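PDB 4MRU: SusD homolog from Bacteroides thetaiotaomicron, which probably binds mucin O-glycans as the glycan-capturing lipoprotein of a Sus-type uptake system. Local coordinates for residues R120-Y125 and D154-M159; L462-E467 and N477-V482; E40-F45 and L79-T84. All coordinates share one frame; numbering follows the deposited sequence. Where two conformers were deposited one is given.

Contact 1: residues R120-Y125 and D154-M159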
loop_
_atom_site.group_PDB
_atom_site.type_symbol
_atom_site.label_atom_id
_atom_site.label_comp_id
_atom_site.label_asym_id
_atom_site.label_seq_id
_atom_site.Cartn_x
_atom_site.Cartn_y
_atom_site.Cartn_z
ATOM N N ARG A 120 -5.632 -5.425 -2.898
ATOM C CA ARG A 120 -5.666 -4.011 -2.574
ATOM C C ARG A 120 -7.124 -3.544 -2.480
ATOM O O ARG A 120 -7.502 -2.801 -1.570
ATOM C CB ARG A 120 -4.921 -3.191 -3.605
ATOM C CG ARG A 120 -3.401 -3.281 -3.535
ATOM C CD ARG A 120 -2.749 -3.071 -4.872
ATOM N NE ARG A 120 -3.254 -1.869 -5.563
ATOM C CZ ARG A 120 -2.805 -0.637 -5.336
ATOM N NH1 ARG A 120 -1.881 -0.406 -4.399
ATOM N NH2 ARG A 120 -3.327 0.361 -5.987
ATOM N N VAL A 121 -7.944 -3.969 -3.423
ATOM C CA VAL A 121 -9.324 -3.511 -3.464
ATOM C C VAL A 121 -10.131 -3.993 -2.260
ATOM O O VAL A 121 -10.854 -3.221 -1.659
ATOM C CB VAL A 121 -10.010 -3.947 -4.781
ATOM C CG1 VAL A 121 -11.445 -3.480 -4.845
ATOM C CG2 VAL A 121 -9.217 -3.387 -5.974
ATOM N N THR A 122 -10.017 -5.271 -1.883
ATOM C CA THR A 122 -10.741 -5.701 -0.702
ATOM C C THR A 122 -10.188 -4.993 0.560
ATOM O O THR A 122 -10.964 -4.694 1.463
ATOM C CB THR A 122 -10.775 -7.228 -0.471
ATOM O OG1 THR A 122 -11.600 -7.501 0.681
ATOM C CG2 THR A 122 -9.429 -7.814 -0.244
ATOM N N ASP A 123 -8.895 -4.742 0.617
ATOM C CA ASP A 123 -8.338 -4.021 1.775
ATOM C C ASP A 123 -8.883 -2.604 1.908
ATOM O O ASP A 123 -9.039 -2.102 3.031
ATOM C CB ASP A 123 -6.807 -3.971 1.733
ATOM C CG ASP A 123 -6.161 -5.294 2.140
ATOM O OD1 ASP A 123 -6.886 -6.218 2.575
ATOM O OD2 ASP A 123 -4.932 -5.392 1.984
ATOM N N ILE A 124 -9.212 -1.971 0.784
ATOM C CA ILE A 124 -9.827 -0.642 0.805
ATOM C C ILE A 124 -11.309 -0.656 1.248
ATOM O O ILE A 124 -11.742 0.263 1.969
ATOM C CB ILE A 124 -9.697 0.014 -0.580
ATOM C CG1 ILE A 124 -8.218 0.260 -0.884
ATOM C CG2 ILE A 124 -10.470 1.319 -0.658
ATOM C CD1 ILE A 124 -7.977 0.471 -2.368
ATOM N N TYR A 125 -12.072 -1.662 0.840
ATOM C CA TYR A 125 -13.562 -1.645 0.978
ATOM C C TYR A 125 -14.118 -2.636 1.948
ATOM O O TYR A 125 -15.175 -2.390 2.520
ATOM C CB TYR A 125 -14.227 -1.903 -0.375
ATOM C CG TYR A 125 -13.970 -0.777 -1.344
ATOM C CD1 TYR A 125 -14.742 0.373 -1.327
ATOM C CD2 TYR A 125 -12.972 -0.859 -2.265
ATOM C CE1 TYR A 125 -14.477 1.438 -2.157
ATOM C CE2 TYR A 125 -12.726 0.189 -3.140
ATOM C CZ TYR A 125 -13.483 1.326 -3.088
ATOM O OH TYR A 125 -13.240 2.350 -3.986
ATOM N N ASP A 154 -14.037 -14.310 3.007
ATOM C CA ASP A 154 -14.138 -15.235 1.867
ATOM C C ASP A 154 -13.261 -14.800 0.709
ATOM O O ASP A 154 -12.713 -15.658 -0.019
ATOM C CB ASP A 154 -15.585 -15.394 1.401
ATOM C CG ASP A 154 -16.423 -16.251 2.370
ATOM O OD1 ASP A 154 -15.880 -16.973 3.224
ATOM O OD2 ASP A 154 -17.632 -16.211 2.238
ATOM N N VAL A 155 -13.083 -13.498 0.531
ATOM C CA VAL A 155 -12.121 -13.079 -0.477
ATOM C C VAL A 155 -10.703 -13.565 -0.137
ATOM O O VAL A 155 -10.032 -14.131 -1.003
ATOM C CB VAL A 155 -12.113 -11.571 -0.685
ATOM C CG1 VAL A 155 -11.054 -11.196 -1.694
ATOM C CG2 VAL A 155 -13.466 -11.115 -1.211
ATOM N N TYR A 156 -10.228 -13.304 1.090
ATOM C CA TYR A 156 -8.876 -13.714 1.492
ATOM C C TYR A 156 -8.714 -15.229 1.391
ATOM O O TYR A 156 -7.729 -15.718 0.843
ATOM C CB TYR A 156 -8.569 -13.217 2.902
ATOM C CG TYR A 156 -7.807 -11.929 2.930
ATOM C CD1 TYR A 156 -8.440 -10.693 2.758
ATOM C CD2 TYR A 156 -6.423 -11.921 3.104
ATOM C CE1 TYR A 156 -7.691 -9.516 2.783
ATOM C CE2 TYR A 156 -5.689 -10.748 3.088
ATOM C CZ TYR A 156 -6.327 -9.549 2.919
ATOM O OH TYR A 156 -5.577 -8.374 2.952
HETATM N N MSE A 157 -9.696 -15.998 1.830
HETATM C CA MSE A 157 -9.512 -17.464 1.825
HETATM C C MSE A 157 -9.456 -17.975 0.386
HETATM O O MSE A 157 -8.677 -18.893 0.068
HETATM C CB MSE A 157 -10.606 -18.131 2.635
HETATM C CG MSE A 157 -10.470 -17.836 4.147
HETATM SE SE MSE A 157 -8.676 -17.341 4.853
HETATM C CE MSE A 157 -9.457 -15.761 5.717
ATOM N N ARG A 158 -10.244 -17.388 -0.507
ATOM C CA ARG A 158 -10.234 -17.778 -1.894
ATOM C C ARG A 158 -8.920 -17.368 -2.554
ATOM O O ARG A 158 -8.323 -18.148 -3.278
ATOM C CB ARG A 158 -11.468 -17.203 -2.635
ATOM C CG ARG A 158 -11.528 -17.564 -4.129
ATOM C CD ARG A 158 -11.627 -19.066 -4.390
ATOM N NE ARG A 158 -12.998 -19.519 -4.289
ATOM C CZ ARG A 158 -13.847 -19.581 -5.314
ATOM N NH1 ARG A 158 -13.467 -19.244 -6.542
ATOM N NH2 ARG A 158 -15.090 -19.988 -5.113
HETATM N N MSE A 159 -8.423 -16.165 -2.265
HETATM C CA MSE A 159 -7.108 -15.756 -2.744
HETATM C C MSE A 159 -6.017 -16.709 -2.286
HETATM O O MSE A 159 -5.140 -17.083 -3.071
HETATM C CB MSE A 159 -6.799 -14.301 -2.276
HETATM C CG MSE A 159 -7.706 -13.314 -3.009
HETATM SE SE MSE A 159 -7.296 -11.511 -2.296
HETATM C CE MSE A 159 -8.135 -10.564 -3.747
#

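Contact 2: residues L462-E467 and N477-V482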
loop_
_atom_site.group_PDB
_atom_site.type_symbol
_atom_site.label_atom_id
_atom_site.label_comp_id
_atom_site.label_asym_id
_atom_site.label_seq_id
_atom_site.Cartn_x
_atom_site.Cartn_y
_atom_site.Cartn_z
ATOM N N LEU A 462 -12.830 2.953 2.437
ATOM C CA LEU A 462 -13.548 3.809 1.493
ATOM C C LEU A 462 -14.994 3.332 1.322
ATOM O O LEU A 462 -15.272 2.142 1.444
ATOM C CB LEU A 462 -12.923 3.812 0.099
ATOM C CG LEU A 462 -11.836 4.768 -0.239
ATOM C CD1 LEU A 462 -11.561 4.744 -1.757
ATOM C CD2 LEU A 462 -12.203 6.168 0.237
HETATM N N MSE A 463 -15.857 4.261 0.942
HETATM C CA MSE A 463 -17.276 3.998 0.762
HETATM C C MSE A 463 -17.517 3.508 -0.638
HETATM O O MSE A 463 -16.798 3.881 -1.540
HETATM C CB MSE A 463 -18.107 5.267 0.978
HETATM C CG MSE A 463 -17.955 5.770 2.404
HETATM SE SE MSE A 463 -16.509 7.121 2.464
HETATM C CE MSE A 463 -17.486 8.650 1.671
ATOM N N TYR A 464 -18.514 2.653 -0.820
ATOM C CA TYR A 464 -18.826 2.119 -2.152
ATOM C C TYR A 464 -19.303 3.229 -3.069
ATOM O O TYR A 464 -19.832 4.201 -2.604
ATOM C CB TYR A 464 -19.883 1.043 -2.075
ATOM C CG TYR A 464 -19.416 -0.195 -1.300
ATOM C CD1 TYR A 464 -18.312 -0.926 -1.711
ATOM C CD2 TYR A 464 -20.110 -0.646 -0.205
ATOM C CE1 TYR A 464 -17.917 -2.093 -1.045
ATOM C CE2 TYR A 464 -19.718 -1.791 0.496
ATOM C CZ TYR A 464 -18.647 -2.522 0.068
ATOM O OH TYR A 464 -18.311 -3.661 0.776
ATOM N N PRO A 465 -19.029 3.113 -4.365
ATOM C CA PRO A 465 -19.381 4.210 -5.275
ATOM C C PRO A 465 -20.878 4.286 -5.497
ATOM O O PRO A 465 -21.594 3.272 -5.368
ATOM C CB PRO A 465 -18.645 3.847 -6.579
ATOM C CG PRO A 465 -18.381 2.418 -6.512
ATOM C CD PRO A 465 -18.330 2.025 -5.050
ATOM N N ASN A 466 -21.352 5.459 -5.905
ATOM C CA ASN A 466 -22.767 5.656 -6.093
ATOM C C ASN A 466 -23.365 4.765 -7.209
ATOM O O ASN A 466 -24.552 4.449 -7.179
ATOM C CB ASN A 466 -23.094 7.119 -6.404
ATOM C CG ASN A 466 -24.576 7.436 -6.166
ATOM O OD1 ASN A 466 -25.063 7.358 -5.044
ATOM N ND2 ASN A 466 -25.270 7.789 -7.204
ATOM N N GLU A 467 -22.553 4.410 -8.193
ATOM C CA GLU A 467 -22.944 3.476 -9.241
ATOM C C GLU A 467 -23.472 2.158 -8.635
ATOM O O GLU A 467 -24.459 1.589 -9.093
ATOM C CB GLU A 467 -21.770 3.191 -10.174
ATOM C CG GLU A 467 -21.372 4.377 -11.061
ATOM C CD GLU A 467 -20.597 5.518 -10.353
ATOM O OE1 GLU A 467 -20.273 5.450 -9.142
ATOM O OE2 GLU A 467 -20.284 6.522 -11.023
ATOM N N ASN A 477 -26.862 -3.860 -1.283
ATOM C CA ASN A 477 -27.554 -3.945 -0.007
ATOM C C ASN A 477 -27.089 -5.146 0.857
ATOM O O ASN A 477 -26.857 -5.007 2.072
ATOM C CB ASN A 477 -29.074 -3.995 -0.220
ATOM C CG ASN A 477 -29.813 -4.081 1.081
ATOM O OD1 ASN A 477 -29.839 -3.123 1.839
ATOM N ND2 ASN A 477 -30.350 -5.267 1.385
ATOM N N ASN A 478 -26.974 -6.316 0.227
ATOM C CA ASN A 478 -26.422 -7.499 0.892
ATOM C C ASN A 478 -24.967 -7.280 1.298
ATOM O O ASN A 478 -24.567 -7.668 2.387
ATOM C CB ASN A 478 -26.563 -8.763 0.000
ATOM C CG ASN A 478 -28.011 -9.197 -0.136
ATOM O OD1 ASN A 478 -28.813 -9.003 0.786
ATOM N ND2 ASN A 478 -28.371 -9.782 -1.288
ATOM N N ALA A 479 -24.181 -6.626 0.436
ATOM C CA ALA A 479 -22.788 -6.329 0.768
ATOM C C ALA A 479 -22.675 -5.509 2.060
ATOM O O ALA A 479 -21.807 -5.759 2.904
ATOM C CB ALA A 479 -22.115 -5.594 -0.355
ATOM N N ILE A 480 -23.542 -4.513 2.199
ATOM C CA ILE A 480 -23.431 -3.615 3.355
ATOM C C ILE A 480 -23.803 -4.386 4.609
ATOM O O ILE A 480 -23.171 -4.216 5.625
ATOM C CB ILE A 480 -24.308 -2.397 3.200
ATOM C CG1 ILE A 480 -23.736 -1.537 2.059
ATOM C CG2 ILE A 480 -24.340 -1.630 4.490
ATOM C CD1 ILE A 480 -24.629 -0.415 1.625
ATOM N N ASN A 481 -24.781 -5.280 4.506
ATOM C CA ASN A 481 -25.112 -6.171 5.608
ATOM C C ASN A 481 -23.972 -7.092 6.023
ATOM O O ASN A 481 -23.746 -7.241 7.219
ATOM C CB ASN A 481 -26.394 -6.971 5.293
ATOM C CG ASN A 481 -27.642 -6.095 5.389
ATOM O OD1 ASN A 481 -27.603 -5.006 5.947
ATOM N ND2 ASN A 481 -28.720 -6.538 4.795
ATOM N N VAL A 482 -23.226 -7.611 5.046
ATOM C CA VAL A 482 -22.040 -8.413 5.274
ATOM C C VAL A 482 -20.916 -7.589 5.898
ATOM O O VAL A 482 -20.317 -8.030 6.864
ATOM C CB VAL A 482 -21.542 -9.098 3.964
ATOM C CG1 VAL A 482 -20.202 -9.771 4.165
ATOM C CG2 VAL A 482 -22.580 -10.121 3.505
#

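Contact 3: residues E40-F45 and L79-T84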
loop_
_atom_site.group_PDB
_atom_site.type_symbol
_atom_site.label_atom_id
_atom_site.label_comp_id
_atom_site.label_asym_id
_atom_site.label_seq_id
_atom_site.Cartn_x
_atom_site.Cartn_y
_atom_site.Cartn_z
ATOM N N GLU A 40 -2.788 7.448 -15.497
ATOM C CA GLU A 40 -2.764 8.578 -14.581
ATOM C C GLU A 40 -4.172 8.911 -14.090
ATOM O O GLU A 40 -4.352 9.384 -12.958
ATOM C CB GLU A 40 -2.102 9.824 -15.209
ATOM C CG GLU A 40 -2.777 10.449 -16.417
ATOM C CD GLU A 40 -2.420 9.831 -17.776
ATOM O OE1 GLU A 40 -1.888 8.702 -17.871
ATOM O OE2 GLU A 40 -2.736 10.477 -18.781
ATOM N N HIS A 41 -5.177 8.683 -14.915
ATOM C CA HIS A 41 -6.528 9.044 -14.507
ATOM C C HIS A 41 -6.962 8.216 -13.274
ATOM O O HIS A 41 -7.617 8.732 -12.384
ATOM C CB HIS A 41 -7.531 8.866 -15.633
ATOM C CG HIS A 41 -8.928 9.203 -15.215
ATOM N ND1 HIS A 41 -9.810 8.248 -14.759
ATOM C CD2 HIS A 41 -9.577 10.389 -15.139
ATOM C CE1 HIS A 41 -10.948 8.828 -14.411
ATOM N NE2 HIS A 41 -10.826 10.134 -14.611
ATOM N N LEU A 42 -6.597 6.947 -13.245
ATOM C CA LEU A 42 -6.876 6.052 -12.122
ATOM C C LEU A 42 -5.902 6.307 -10.952
ATOM O O LEU A 42 -6.320 6.446 -9.810
ATOM C CB LEU A 42 -6.839 4.601 -12.584
ATOM C CG LEU A 42 -7.025 3.502 -11.540
ATOM C CD1 LEU A 42 -8.165 3.767 -10.572
ATOM C CD2 LEU A 42 -7.243 2.181 -12.285
ATOM N N TYR A 43 -4.624 6.452 -11.260
ATOM C CA TYR A 43 -3.597 6.754 -10.265
ATOM C C TYR A 43 -4.000 7.943 -9.354
ATOM O O TYR A 43 -3.831 7.891 -8.129
ATOM C CB TYR A 43 -2.219 6.996 -10.939
ATOM C CG TYR A 43 -1.099 7.090 -9.938
ATOM C CD1 TYR A 43 -0.861 8.273 -9.259
ATOM C CD2 TYR A 43 -0.258 5.987 -9.663
ATOM C CE1 TYR A 43 0.171 8.376 -8.329
ATOM C CE2 TYR A 43 0.738 6.074 -8.681
ATOM C CZ TYR A 43 0.942 7.266 -8.018
ATOM O OH TYR A 43 1.930 7.377 -7.060
ATOM N N GLN A 44 -4.468 9.046 -9.940
ATOM C CA GLN A 44 -4.690 10.268 -9.133
ATOM C C GLN A 44 -5.653 10.010 -7.967
ATOM O O GLN A 44 -5.446 10.491 -6.874
ATOM C CB GLN A 44 -5.160 11.444 -9.999
ATOM C CG GLN A 44 -6.550 11.278 -10.583
ATOM C CD GLN A 44 -6.908 12.387 -11.543
ATOM O OE1 GLN A 44 -6.513 13.551 -11.351
ATOM N NE2 GLN A 44 -7.671 12.045 -12.583
ATOM N N PHE A 45 -6.665 9.206 -8.203
ATOM C CA PHE A 45 -7.658 8.897 -7.181
ATOM C C PHE A 45 -7.148 7.842 -6.213
ATOM O O PHE A 45 -7.185 8.036 -5.002
ATOM C CB PHE A 45 -8.947 8.405 -7.804
ATOM C CG PHE A 45 -9.627 9.424 -8.689
ATOM C CD1 PHE A 45 -10.171 10.572 -8.132
ATOM C CD2 PHE A 45 -9.704 9.240 -10.031
ATOM C CE1 PHE A 45 -10.760 11.524 -8.927
ATOM C CE2 PHE A 45 -10.331 10.178 -10.852
ATOM C CZ PHE A 45 -10.864 11.313 -10.290
ATOM N N LEU A 79 -15.215 8.670 -6.085
ATOM C CA LEU A 79 -15.166 7.326 -5.487
ATOM C C LEU A 79 -15.243 6.172 -6.500
ATOM O O LEU A 79 -15.100 5.017 -6.141
ATOM C CB LEU A 79 -16.325 7.161 -4.487
ATOM C CG LEU A 79 -16.279 7.947 -3.188
ATOM C CD1 LEU A 79 -17.631 7.794 -2.472
ATOM C CD2 LEU A 79 -15.143 7.502 -2.301
ATOM N N LYS A 80 -15.514 6.492 -7.747
ATOM C CA LYS A 80 -15.666 5.506 -8.786
ATOM C C LYS A 80 -14.408 4.718 -9.094
ATOM O O LYS A 80 -14.464 3.492 -9.226
ATOM C CB LYS A 80 -16.140 6.196 -10.093
ATOM C CG LYS A 80 -16.611 5.202 -11.126
ATOM C CD LYS A 80 -17.120 5.877 -12.389
ATOM C CE LYS A 80 -17.674 4.865 -13.399
ATOM N NZ LYS A 80 -16.719 4.687 -14.516
ATOM N N ALA A 81 -13.272 5.390 -9.218
ATOM C CA ALA A 81 -12.096 4.758 -9.867
ATOM C C ALA A 81 -11.471 3.592 -9.089
ATOM O O ALA A 81 -11.191 2.568 -9.679
ATOM C CB ALA A 81 -11.029 5.796 -10.181
ATOM N N PRO A 82 -11.282 3.721 -7.759
ATOM C CA PRO A 82 -10.640 2.580 -7.065
ATOM C C PRO A 82 -11.466 1.271 -6.959
ATOM O O PRO A 82 -10.943 0.255 -6.510
ATOM C CB PRO A 82 -10.369 3.140 -5.661
ATOM C CG PRO A 82 -10.460 4.634 -5.818
ATOM C CD PRO A 82 -11.540 4.833 -6.833
ATOM N N PHE A 83 -12.743 1.325 -7.288
ATOM C CA PHE A 83 -13.661 0.168 -7.198
ATOM C C PHE A 83 -14.110 -0.188 -8.582
ATOM O O PHE A 83 -13.720 -1.231 -9.132
ATOM C CB PHE A 83 -14.872 0.480 -6.290
ATOM C CG PHE A 83 -15.831 -0.684 -6.105
ATOM C CD1 PHE A 83 -16.850 -0.881 -6.990
ATOM C CD2 PHE A 83 -15.708 -1.538 -5.039
ATOM C CE1 PHE A 83 -17.733 -1.934 -6.840
ATOM C CE2 PHE A 83 -16.568 -2.600 -4.877
ATOM C CZ PHE A 83 -17.582 -2.801 -5.778
ATOM N N THR A 84 -14.894 0.704 -9.176
ATOM C CA THR A 84 -15.535 0.398 -10.444
ATOM C C THR A 84 -14.519 0.271 -11.591
ATOM O O THR A 84 -14.589 -0.660 -12.376
ATOM C CB THR A 84 -16.575 1.457 -10.814
ATOM O OG1 THR A 84 -17.575 1.554 -9.778
ATOM C CG2 THR A 84 -17.271 1.103 -12.163
#

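Contact 1: residues R120-Y125 and D154-M159
Tyr156 reaches from one helix to the next and gives its phenolic hydrogen to Asp123, OH to OD1 at 2.6 Å. The carboxylate oxygen sits at the edge of the ring and in its plane, and it accepts on its syn lone pair, the side facing OD2. Carboxylate and ring are only 22° apart in plane, although the two side chains run at about a right angle to each other. Tyr156 leaves its helix with chi1 at -96°, well off a staggered value, and this swing carries the hydroxyl over to the acid. Next to this polar bond lies a small apolar contact. Thr122 has its hydroxyl anti to the backbone N (chi1 -176°), where OG1 bonds to the carbonyl of Gly126, and that leaves CG2 to face the neighbouring helix. The methyl rests 3.9 Å from CE1 of Tyr156, obliquely to the ring, and 4.0 Å from CG1 of Val155, whose side chain slides past in the opposite sense.

The axes of 120-125 and 154-159 approach to 10.8 Å and run nearly antiparallel, in a contact that joins two helices of the TPR-like SusD fold. The carboxylate has more partners: OD1 also takes the indole N-H of Trp502, while OD2 meets Arg209 in a salt bridge and Gln119. A phenylalanine in place of Tyr156 would probably keep the contact with Thr122 but leave OD1 without the phenol, weakening the polar tie between the helices. With both oxygens engaged and Arg209 close, the buried Asp123 is likely to stay ionised, a charge compensated within the helix bundle beside the methyl contact of Thr122 and Val155.

Contact 2: residues L462-E467 and N477-V482
Tyr464 projects from an extended loop toward helix 473-486, the last helix of the TPR-like SusD fold, and meets it with the far end of its ring. CE2 lies 4.3 Å from CG1 of Ile480, which comes in at the ring edge, near its plane, rather than over a face. The hydroxyl end reaches the methyl of the preceding residue, with OH 4.4 Å from CB of Ala479. Both distances are long for apolar neighbours, so the touch is light, and just 94 Å² is buried between the segments.

What holds the ring there comes from further out. Tyr464 OH is hydrogen-bonded to the carbonyl of Pro127, so its polar end is satisfied without help from the helix, and the backbone N of the same residue bonds to OD1 of Asp494. Arg461 makes a cation-pi contact with the ring, and Tyr149 meets it edge-to-face while also touching Ala479, which ties the tyrosine pair to the helix. The 462-467 segment thus links helix 473-486 to the loops around it.

The contact itself is van der Waals in kind: a ring edge against Ile480 CG1, and the hydroxyl oxygen near Ala479 CB. The direction of the ring is probably set more by its hydroxyl bond and its aromatic and cationic neighbours than by Ala479 or Ile480.

Contact 3: residues E40-F45 and L79-T84
Leu42 lays its CD1 methyl over Ala81, 3.5 Å from CB and 3.4 Å from the carbonyl oxygen, so that one branch touches side chain and backbone of the same residue. This is a helix-helix contact of the TPR-like SusD fold: the first turns of helix 40-54 press on the opening turn of helix 81-100, where the chain makes a wider pi-type turn over 81-84. The two backbones come close, 5.8 Å between CA of Leu42 and CA of Ala81, a separation that the short side chain of alanine makes possible.

Ala81 is the residue on which the contact turns. Its CB points at the other helix and meets Leu42 from one turn and Phe45 from the next, lying 3.7 Å from CD2 of Phe45, obliquely to the ring. Leu42 starts out along the flank of its helix, and with CG anti to the backbone N (chi1 176°) its end is brought round to the partner. Phe45 instead sets off straight at the other segment.

The Phe45 ring also packs against residues of its own helix. CE2 stands 3.7 Å above one face of the His41 imidazole, whose NE2 lies in turn at the phenyl edge and in its plane, while CG of Gln44 covers part of a phenyl face. Trp78, just ahead of the second segment, also meets this ring, the planes at about 55°. All the contacts across the interface are apolar or van der Waals in kind, and the same methyl that covers Ala81 extends on to the next residue, with Leu42 CD1 4.2 Å from Pro82 N.

In the fold
The three contacts form one continuous patch. The centres of contact 1 and contact 2 are about 15 Å apart, those of contact 1 and contact 3 about 18 Å, and those of contact 2 and contact 3 about 17 Å. Contacts 1 and 2 are joined through the backbone, Ile124 O to Leu462 N at 2.9 Å, a probable hydrogen bond. Tyr125 links contact 1 to contact 3, its ring edge-to-face with Phe83 and its OH 3.4 Å from Pro82 CB. Contacts 2 and 3 meet where Pro465 CG lies 3.7 Å from Phe83 CD1, so Phe83 is common ground for all three. Asn373, a magnesium-binding residue, lies away from the whole patch, which belongs to the helical framework.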